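Local coordinates for protein putative transcriptional regulator (Bacillus cytotoxicus NVH 391-98, PDB 3K4H) that probably regulates transcription as a LacI-family DNA-binding protein, acting as a dimer and responding to a small sugar-like effector through its periplasmic-binding-protein-like domain, at the interface of chains A and B. Numbering follows the deposited sequence. Chains: chain A/B, putative transcriptional regulator.

Contact 1: the interface of chains A and B. Residues chain A 116, 120, 155, 159; chain B 116, 120, 155, 159.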
# COMPACT_ATOMS: atom_id res chain seq x y z
N TYR A 116 -0.58 -6.25 5.09
CA TYR A 116 0.72 -6.86 5.23
C TYR A 116 1.51 -6.11 6.28
O TYR A 116 2.01 -6.72 7.24
CB TYR A 116 1.48 -6.90 3.92
CG TYR A 116 2.85 -7.50 4.07
CD1 TYR A 116 3.05 -8.87 3.97
CD2 TYR A 116 3.95 -6.69 4.35
CE1 TYR A 116 4.32 -9.40 4.12
CE2 TYR A 116 5.20 -7.21 4.51
CZ TYR A 116 5.38 -8.56 4.39
OH TYR A 116 6.64 -9.05 4.56
N ARG A 120 2.73 -7.06 10.13
CA ARG A 120 4.14 -6.93 10.43
C ARG A 120 4.32 -6.10 11.67
O ARG A 120 5.10 -6.46 12.54
CB ARG A 120 4.87 -6.26 9.26
CG ARG A 120 5.50 -7.19 8.27
CD ARG A 120 6.99 -7.29 8.50
NE ARG A 120 7.74 -7.24 7.25
CZ ARG A 120 8.96 -6.71 7.12
NH1 ARG A 120 9.58 -6.16 8.15
NH2 ARG A 120 9.55 -6.72 5.94
N ASP A 155 6.50 -13.19 8.05
CA ASP A 155 7.78 -12.59 7.65
C ASP A 155 8.46 -11.94 8.83
O ASP A 155 9.67 -12.07 9.01
CB ASP A 155 7.59 -11.55 6.53
CG ASP A 155 7.39 -12.18 5.16
OD1 ASP A 155 7.70 -13.37 4.96
OD2 ASP A 155 6.89 -11.47 4.26
N LEU A 159 12.17 -12.76 10.17
CA LEU A 159 13.18 -11.73 10.16
C LEU A 159 13.86 -11.55 11.50
O LEU A 159 14.98 -11.07 11.57
CB LEU A 159 12.62 -10.40 9.61
CG LEU A 159 12.41 -10.40 8.08
CD1 LEU A 159 11.40 -9.36 7.63
CD2 LEU A 159 13.73 -10.25 7.31
N TYR B 116 8.44 -0.84 -1.57
CA TYR B 116 9.01 -1.93 -0.84
C TYR B 116 8.72 -3.23 -1.52
O TYR B 116 9.57 -4.03 -1.68
CB TYR B 116 8.46 -1.96 0.56
CG TYR B 116 8.84 -3.18 1.33
CD1 TYR B 116 9.90 -3.17 2.16
CD2 TYR B 116 8.14 -4.32 1.22
CE1 TYR B 116 10.24 -4.25 2.83
CE2 TYR B 116 8.49 -5.40 1.89
CZ TYR B 116 9.54 -5.36 2.68
OH TYR B 116 9.90 -6.44 3.38
N ARG B 120 11.38 -6.11 -3.22
CA ARG B 120 11.38 -7.49 -2.88
C ARG B 120 11.24 -8.32 -4.13
O ARG B 120 11.92 -9.27 -4.33
CB ARG B 120 10.18 -7.76 -2.00
CG ARG B 120 10.43 -7.70 -0.53
CD ARG B 120 10.38 -9.07 0.06
NE ARG B 120 9.57 -9.07 1.26
CZ ARG B 120 8.82 -10.08 1.64
NH1 ARG B 120 8.78 -11.18 0.92
NH2 ARG B 120 8.09 -9.99 2.73
N ASP B 155 15.37 -7.30 2.85
CA ASP B 155 14.45 -8.28 3.42
C ASP B 155 14.37 -9.55 2.59
O ASP B 155 14.42 -10.64 3.15
CB ASP B 155 13.05 -7.69 3.61
CG ASP B 155 12.93 -6.87 4.88
OD1 ASP B 155 13.83 -6.99 5.73
OD2 ASP B 155 11.95 -6.11 5.03
N LEU B 159 15.41 -13.17 4.05
CA LEU B 159 14.50 -14.27 4.00
C LEU B 159 15.15 -15.37 3.25
O LEU B 159 14.97 -16.51 3.52
CB LEU B 159 13.17 -13.88 3.41
CG LEU B 159 12.47 -12.71 4.08
CD1 LEU B 159 11.04 -12.77 3.79
CD2 LEU B 159 12.66 -12.68 5.53
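A:Arg120 and B:Asp155 reach toward each other tip to tip across the two-fold axis, joined by a salt bridge and hydrogen bond of 2.6 Å from NH2, a terminal guanidinium nitrogen, to the carboxylate oxygen OD2. B:Arg120 pairs with A:Asp155 in the same way with the chains exchanged. The oxygen of B:Asp155 lies almost in the guanidinium plane, but the donor meets the carboxylate from above, 52° out of its plane, a non-coplanar contact made through NH2. The same NH2 of A:Arg120 also lies 2.6 Å from the phenol OH of B:Tyr116, close enough for a hydrogen bond. Guanidinium and ring are steeply turned against each other, with 71° between their planes.

Within chain B, B:Tyr116 OH donates to B:Asp155 OD2 at 2.7 Å, and OD2 accepts with the lone pair that points away from the other carboxylate oxygen. OD2 therefore accepts from its own tyrosine and from the opposite arginine, which should fix its position and may favour the charged carboxylate. The tyrosine gets there with CG anti to the backbone N (chi1 171°), its ring extending from helix 115-129 toward helix 144-160. The chain of A:Arg120 bends at chi2 and chi3, and its tip meets those of the tyrosine and the aspartate.

Further out, the two Leu159 side chains meet across the axis at the ends of their helices; their shortest separation is too small to interpret. A:Leu159 also covers one face of its own arginine: CD1 lies 3.5 Å above the guanidinium plane of A:Arg120, offset toward the rim.

Contact 2: the interface of chains A and B. Residues chain A 271-273; chain B 271-273.
Strand 271-273 of chain A runs antiparallel to strand 271-274 of chain B, the two short segments pairing edge to edge about the two-fold axis. A:Ile272 faces B:Ile272 at the centre of the pairing, while each Cys271 stands opposite the Ile273 of the other chain. The backbone does most of the joining. A:Ile273 N donates to B:Cys271 O at 2.7 Å, and its twin runs from B:Ile273 N to A:Cys271 O at 3.0 Å. Farther along, B:Cys271 N gives a hydrogen bond to A:Ile273 O at 3.1 Å. All three are nearly straight at the hydrogen.

Side chains add an apolar contact close to the axis. A:Ile273 and B:Ile273 cross obliquely, touching through their CG1 methylenes at 3.7 Å. In A:Ile273, CG1 is anti to the carbonyl carbon (chi1 -58°), which leaves that branch beside the backbone N and turned toward its counterpart. Beside this pair, A:Cys271 SG packs against B:Ile273 CB at 4.1 Å, a van der Waals contact of the thiol. The Ile272 side chains contribute less, each bringing its CG2 methyl near a Cys271 carbonyl oxygen of the partner.

In chain A the strand follows the long helix 247-264 and precedes strand 277-279, and the paired segments bridge the middle of the dimer between its two tiers of lobes.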
# COMPACT_ATOMS: atom_id res chain seq x y z
N CYS A 271 -5.46 1.62 -6.79
CA CYS A 271 -5.69 1.05 -5.48
C CYS A 271 -5.67 2.18 -4.45
O CYS A 271 -4.86 3.08 -4.54
CB CYS A 271 -4.57 0.05 -5.23
SG CYS A 271 -4.11 -0.21 -3.54
N ILE A 272 -6.56 2.14 -3.47
CA ILE A 272 -6.62 3.19 -2.44
C ILE A 272 -6.33 2.61 -1.06
O ILE A 272 -7.03 1.73 -0.59
CB ILE A 272 -8.01 3.90 -2.44
CG1 ILE A 272 -8.27 4.46 -3.84
CG2 ILE A 272 -8.05 4.99 -1.41
CD1 ILE A 272 -9.50 5.36 -4.01
N ILE A 273 -5.29 3.11 -0.40
CA ILE A 273 -4.88 2.53 0.88
C ILE A 273 -5.28 3.43 2.05
O ILE A 273 -4.78 4.56 2.16
CB ILE A 273 -3.37 2.22 0.93
CG1 ILE A 273 -2.96 1.27 -0.20
CG2 ILE A 273 -2.95 1.64 2.28
CD1 ILE A 273 -3.77 -0.02 -0.28
N CYS B 271 -3.74 7.15 0.84
CA CYS B 271 -2.63 6.89 -0.04
C CYS B 271 -3.16 6.25 -1.31
O CYS B 271 -3.93 5.28 -1.25
CB CYS B 271 -1.65 5.95 0.62
SG CYS B 271 -0.38 5.37 -0.49
N ILE B 272 -2.78 6.79 -2.47
CA ILE B 272 -3.18 6.20 -3.74
C ILE B 272 -1.97 5.50 -4.28
O ILE B 272 -0.90 6.09 -4.32
CB ILE B 272 -3.70 7.28 -4.72
CG1 ILE B 272 -4.66 8.21 -3.98
CG2 ILE B 272 -4.38 6.63 -5.91
CD1 ILE B 272 -4.78 9.57 -4.59
N ILE B 273 -2.12 4.24 -4.68
CA ILE B 273 -0.96 3.39 -5.04
C ILE B 273 -1.02 2.98 -6.50
O ILE B 273 -1.99 2.37 -6.96
CB ILE B 273 -0.84 2.12 -4.12
CG1 ILE B 273 -0.44 2.49 -2.68
CG2 ILE B 273 0.20 1.16 -4.66
CD1 ILE B 273 0.92 3.08 -2.56

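About 20 Å separate the C-alpha centres of contact 1 and contact 2, which have no residues in common yet lie on the same two-fold symmetric interface. Contact 1 joins helices 115-128 and 144-159 of chain A to their counterparts, whereas contact 2 uses the late strand 271-273. One relies mainly on polar side chains, the other mainly on backbone pairing, so the subunits are held at well-separated points along the interface. That spacing would be expected to restrict rocking of one subunit against the other. LacI-family regulators commonly work as dimers or larger assemblies, and this pair is plausibly the functional dimer.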